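Local coordinates for protein archease (Thermotoga maritima, PDB 1J5U) that binds calcium and probably activates the tRNA-splicing ligase complex by promoting guanylylation of its catalytic subunit RtcB, at residues D71-N74 / D75-E79; F121-G125 / D126-T130. All coordinates share one frame; numbering follows the deposited sequence.

Contact 1. Residues D71-N74 / D75-E79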
loop_
_atom_site.group_PDB
_atom_site.type_symbol
_atom_site.label_atom_id
_atom_site.label_comp_id
_atom_site.label_asym_id
_atom_site.label_seq_id
_atom_site.Cartn_x
_atom_site.Cartn_y
_atom_site.Cartn_z
ATOM N N ASP A 71 -7.432 -5.440 1.029
ATOM C CA ASP A 71 -7.260 -5.949 2.385
ATOM C C ASP A 71 -5.803 -6.020 2.810
ATOM O O ASP A 71 -5.461 -5.735 3.947
ATOM C CB ASP A 71 -7.835 -7.367 2.522
ATOM C CG ASP A 71 -9.338 -7.389 2.414
ATOM O OD1 ASP A 71 -9.935 -6.309 2.521
ATOM O OD2 ASP A 71 -9.909 -8.481 2.232
ATOM N N THR A 72 -4.945 -6.453 1.902
ATOM C CA THR A 72 -3.526 -6.589 2.226
ATOM C C THR A 72 -2.828 -5.255 2.475
ATOM O O THR A 72 -2.139 -5.069 3.473
ATOM C CB THR A 72 -2.790 -7.332 1.091
ATOM O OG1 THR A 72 -3.356 -8.638 0.939
ATOM C CG2 THR A 72 -1.296 -7.470 1.394
ATOM N N VAL A 73 -2.987 -4.322 1.548
ATOM C CA VAL A 73 -2.313 -3.046 1.708
ATOM C C VAL A 73 -2.880 -2.306 2.937
ATOM O O VAL A 73 -2.141 -1.669 3.672
ATOM C CB VAL A 73 -2.463 -2.197 0.401
ATOM C CG1 VAL A 73 -1.913 -0.803 0.603
ATOM C CG2 VAL A 73 -1.743 -2.908 -0.781
ATOM N N ASN A 74 -4.184 -2.390 3.174
ATOM C CA ASN A 74 -4.708 -1.690 4.338
ATOM C C ASN A 74 -4.255 -2.333 5.623
ATOM O O ASN A 74 -4.144 -1.662 6.640
ATOM C CB ASN A 74 -6.228 -1.555 4.274
ATOM C CG ASN A 74 -6.646 -0.376 3.399
ATOM O OD1 ASN A 74 -6.116 0.721 3.557
ATOM N ND2 ASN A 74 -7.568 -0.597 2.480
ATOM N N ASP A 75 -3.973 -3.628 5.584
ATOM C CA ASP A 75 -3.485 -4.256 6.794
ATOM C C ASP A 75 -2.061 -3.755 7.035
ATOM O O ASP A 75 -1.672 -3.543 8.169
ATOM C CB ASP A 75 -3.490 -5.781 6.702
ATOM C CG ASP A 75 -3.140 -6.406 8.037
ATOM O OD1 ASP A 75 -2.046 -6.972 8.191
ATOM O OD2 ASP A 75 -3.958 -6.262 8.952
ATOM N N TRP A 76 -1.300 -3.527 5.962
ATOM C CA TRP A 76 0.053 -2.998 6.094
ATOM C C TRP A 76 0.024 -1.601 6.727
ATOM O O TRP A 76 0.913 -1.240 7.485
ATOM C CB TRP A 76 0.753 -2.871 4.738
ATOM C CG TRP A 76 1.084 -4.167 4.062
ATOM C CD1 TRP A 76 0.966 -5.434 4.584
ATOM C CD2 TRP A 76 1.565 -4.324 2.725
ATOM N NE1 TRP A 76 1.340 -6.364 3.649
ATOM C CE2 TRP A 76 1.717 -5.711 2.497
ATOM C CE3 TRP A 76 1.892 -3.419 1.690
ATOM C CZ2 TRP A 76 2.180 -6.227 1.273
ATOM C CZ3 TRP A 76 2.361 -3.938 0.468
ATOM C CH2 TRP A 76 2.496 -5.328 0.276
ATOM N N ILE A 77 -0.975 -0.806 6.361
ATOM C CA ILE A 77 -1.134 0.538 6.918
ATOM C C ILE A 77 -1.442 0.421 8.430
ATOM O O ILE A 77 -0.978 1.227 9.225
ATOM C CB ILE A 77 -2.260 1.296 6.176
ATOM C CG1 ILE A 77 -1.740 1.701 4.778
ATOM C CG2 ILE A 77 -2.713 2.527 6.994
ATOM C CD1 ILE A 77 -2.828 1.998 3.728
ATOM N N LEU A 78 -2.205 -0.595 8.812
ATOM C CA LEU A 78 -2.534 -0.818 10.223
ATOM C C LEU A 78 -1.225 -1.159 10.925
ATOM O O LEU A 78 -0.918 -0.602 11.977
ATOM C CB LEU A 78 -3.543 -1.968 10.384
ATOM C CG LEU A 78 -3.933 -2.401 11.817
ATOM C CD1 LEU A 78 -4.517 -1.209 12.626
ATOM C CD2 LEU A 78 -4.959 -3.523 11.731
ATOM N N GLU A 79 -0.440 -2.055 10.332
ATOM C CA GLU A 79 0.840 -2.421 10.927
ATOM C C GLU A 79 1.748 -1.208 11.043
ATOM O O GLU A 79 2.497 -1.057 12.040
ATOM C CB GLU A 79 1.536 -3.517 10.099
ATOM C CG GLU A 79 0.932 -4.910 10.296
ATOM C CD GLU A 79 1.080 -5.397 11.732
ATOM O OE1 GLU A 79 2.078 -5.016 12.384
ATOM O OE2 GLU A 79 0.204 -6.164 12.193
#
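Thr72 and Trp76 lie side by side one turn apart on the alpha-helix 66-81. The methyl CG2 of Thr72 rests 3.6 Å from Trp76 NE1 and also touches CE2 and CZ2 of the indole. This CG2 stands anti to the backbone N, with OG1 at chi1 -61°, beside that N, where it bonds Ala68 O. The carbonyl O of Thr72 sits over one face of the same ring, toward its rim, 3.3 Å from Trp76 CD1. That oxygen also accepts the helical bond from Trp76 N at 3.0 Å, with an N-H...O angle of 151°. One residue on, the same i to i+4 bond recurs, from Ile77 N to Val73 O at 3.1 Å. Val73 also makes looser apolar contacts, its CG2 4.4 Å from Trp76 CZ3 and its CG1 4.3 Å from Ile77 CD1.

Farther out, the buried indole meets Tyr60 edge-to-face and touches Phe100 and Pro86. An alanine in place of Trp76 would probably leave Thr72 CG2 without its aromatic partner and open a gap between the helix and strands 84-92 and 95-105, whose residues touch the indole. Asp75 OD1 makes a salt bridge with Lys58 and a hydrogen bond with Tyr60. Asn74 is anchored through OD1 to Leu114 N of strand 113-124, and this same Asn74 OD1 lies 3.5 Å from Ile77 CD1.

Contact 2. Residues F121-G125 / D126-T130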
loop_
_atom_site.group_PDB
_atom_site.type_symbol
_atom_site.label_atom_id
_atom_site.label_comp_id
_atom_site.label_asym_id
_atom_site.label_seq_id
_atom_site.Cartn_x
_atom_site.Cartn_y
_atom_site.Cartn_z
ATOM N N PHE A 121 -7.395 -3.978 -11.813
ATOM C CA PHE A 121 -6.246 -4.558 -12.489
ATOM C C PHE A 121 -6.510 -4.659 -13.994
ATOM O O PHE A 121 -7.584 -5.100 -14.421
ATOM C CB PHE A 121 -5.931 -5.959 -11.936
ATOM C CG PHE A 121 -5.596 -5.981 -10.458
ATOM C CD1 PHE A 121 -4.851 -4.959 -9.877
ATOM C CD2 PHE A 121 -5.976 -7.056 -9.664
ATOM C CE1 PHE A 121 -4.493 -5.014 -8.533
ATOM C CE2 PHE A 121 -5.617 -7.112 -8.323
ATOM C CZ PHE A 121 -4.880 -6.098 -7.760
ATOM N N GLU A 122 -5.538 -4.235 -14.793
ATOM C CA GLU A 122 -5.671 -4.305 -16.243
ATOM C C GLU A 122 -4.447 -5.012 -16.775
ATOM O O GLU A 122 -3.326 -4.699 -16.360
ATOM C CB GLU A 122 -5.725 -2.912 -16.880
ATOM C CG GLU A 122 -6.822 -2.007 -16.376
ATOM C CD GLU A 122 -6.879 -0.694 -17.146
ATOM O OE1 GLU A 122 -5.804 -0.202 -17.575
ATOM O OE2 GLU A 122 -7.994 -0.147 -17.312
ATOM N N ARG A 123 -4.671 -5.942 -17.704
ATOM C CA ARG A 123 -3.605 -6.710 -18.343
ATOM C C ARG A 123 -3.303 -6.155 -19.729
ATOM O O ARG A 123 -4.224 -5.879 -20.507
ATOM C CB ARG A 123 -4.006 -8.171 -18.517
ATOM C CG ARG A 123 -3.954 -9.015 -17.296
ATOM C CD ARG A 123 -4.333 -10.454 -17.690
ATOM N NE ARG A 123 -3.564 -10.913 -18.851
ATOM C CZ ARG A 123 -3.898 -11.948 -19.620
ATOM N NH1 ARG A 123 -4.992 -12.652 -19.363
ATOM N NH2 ARG A 123 -3.146 -12.274 -20.666
ATOM N N ASP A 124 -2.014 -6.025 -20.033
ATOM C CA ASP A 124 -1.543 -5.501 -21.310
ATOM C C ASP A 124 -0.284 -6.293 -21.632
ATOM O O ASP A 124 0.813 -5.924 -21.217
ATOM C CB ASP A 124 -1.200 -4.016 -21.169
ATOM C CG ASP A 124 -0.828 -3.369 -22.490
ATOM O OD1 ASP A 124 -0.408 -4.095 -23.424
ATOM O OD2 ASP A 124 -0.940 -2.125 -22.585
ATOM N N GLY A 125 -0.445 -7.393 -22.357
ATOM C CA GLY A 125 0.699 -8.215 -22.677
ATOM C C GLY A 125 1.215 -8.850 -21.397
ATOM O O GLY A 125 0.476 -9.541 -20.690
ATOM N N ASP A 126 2.484 -8.608 -21.096
ATOM C CA ASP A 126 3.106 -9.152 -19.894
ATOM C C ASP A 126 2.836 -8.259 -18.674
ATOM O O ASP A 126 3.120 -8.646 -17.543
ATOM C CB ASP A 126 4.627 -9.244 -20.086
ATOM C CG ASP A 126 5.034 -10.270 -21.137
ATOM O OD1 ASP A 126 4.435 -10.295 -22.237
ATOM O OD2 ASP A 126 5.974 -11.046 -20.861
ATOM N N VAL A 127 2.286 -7.075 -18.912
ATOM C CA VAL A 127 2.052 -6.119 -17.840
ATOM C C VAL A 127 0.685 -6.109 -17.171
ATOM O O VAL A 127 -0.357 -6.086 -17.824
ATOM C CB VAL A 127 2.361 -4.681 -18.328
ATOM C CG1 VAL A 127 2.284 -3.694 -17.155
ATOM C CG2 VAL A 127 3.752 -4.638 -18.977
ATOM N N LEU A 128 0.719 -6.136 -15.847
ATOM C CA LEU A 128 -0.472 -6.056 -15.029
ATOM C C LEU A 128 -0.359 -4.668 -14.400
ATOM O O LEU A 128 0.680 -4.329 -13.841
ATOM C CB LEU A 128 -0.445 -7.136 -13.944
ATOM C CG LEU A 128 -1.757 -7.281 -13.177
ATOM C CD1 LEU A 128 -2.872 -7.693 -14.158
ATOM C CD2 LEU A 128 -1.595 -8.341 -12.067
ATOM N N LYS A 129 -1.405 -3.860 -14.489
ATOM C CA LYS A 129 -1.342 -2.523 -13.926
ATOM C C LYS A 129 -2.665 -2.017 -13.367
ATOM O O LYS A 129 -3.726 -2.577 -13.637
ATOM C CB LYS A 129 -0.843 -1.528 -14.978
ATOM C CG LYS A 129 -1.774 -1.364 -16.171
ATOM C CD LYS A 129 -1.191 -0.416 -17.231
ATOM C CE LYS A 129 -2.119 -0.328 -18.448
ATOM N NZ LYS A 129 -1.442 0.230 -19.662
ATOM N N THR A 130 -2.576 -0.967 -12.561
ATOM C CA THR A 130 -3.755 -0.322 -11.990
ATOM C C THR A 130 -3.374 0.977 -11.330
ATOM O O THR A 130 -2.206 1.208 -11.006
ATOM C CB THR A 130 -4.453 -1.182 -10.908
ATOM O OG1 THR A 130 -5.645 -0.517 -10.475
ATOM C CG2 THR A 130 -3.549 -1.379 -9.682
#
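Lys129 and Glu122 face each other as a hydrogen-bonded pair in an antiparallel beta hairpin, closed by a type II' turn from Asp124 to Val127. Glu122 N bonds Lys129 O at 2.7 Å, and Lys129 N returns the bond to Glu122 O at 2.8 Å. Lys129 CG stands between its backbone N and carbonyl carbon (chi1 64°), and the rest of the chain is extended. The aliphatic part thus passes Glu122, with Lys129 CE 3.8 Å from Glu122 OE1, and Lys129 NZ reaches Asp124 OD2 in a long salt bridge of 3.8 Å.

Phe121 lies next to Glu122, away from the turn. Its ring turns an edge to Thr130, and its CB approaches Leu128 CD1 at 4.2 Å. Leu128 lies on the other face of the hairpin from Lys129. Leu35 of helix 32-47 touches both Leu128 and Phe121. Strand 23-29 pairs with the edge of 127-130 that faces away from 121-125, through Leu128 with Gly29 and Thr130 with Ile27.

In the turn, Gly125 has a positive phi of 68°, and a CB there would clash with Asp126 N. Val127 N bonds Asp124 O. Beyond it, Leu128 CD1 meets Arg123 CG at 3.6 Å, while Phe121 CD1 lies 3.8 Å from Thr130 CG2, which is in the ring plane.

Contact 1 comes first along the chain, and the two do not overlap. The centres of contact 1 and contact 2 are about 23 Å apart. Their nearest atoms are about 8 Å apart, so they do not touch. Contact 1 lies inside helix 66-81, close to the centre of the chain. Contact 2 is at the surface, at the tip of the hairpin formed by strands 113-124 and 127-135. Strand 113-124 links them, since it also carries Ala113 and Leu114, which meet the helix. Helix 32-47 touches both. The hairpin tip is away from the calcium site, whereas the side chain of Asn74 in contact 1 is about 8 Å from that of the calcium ligand Asp135, where strand 127-135 ends.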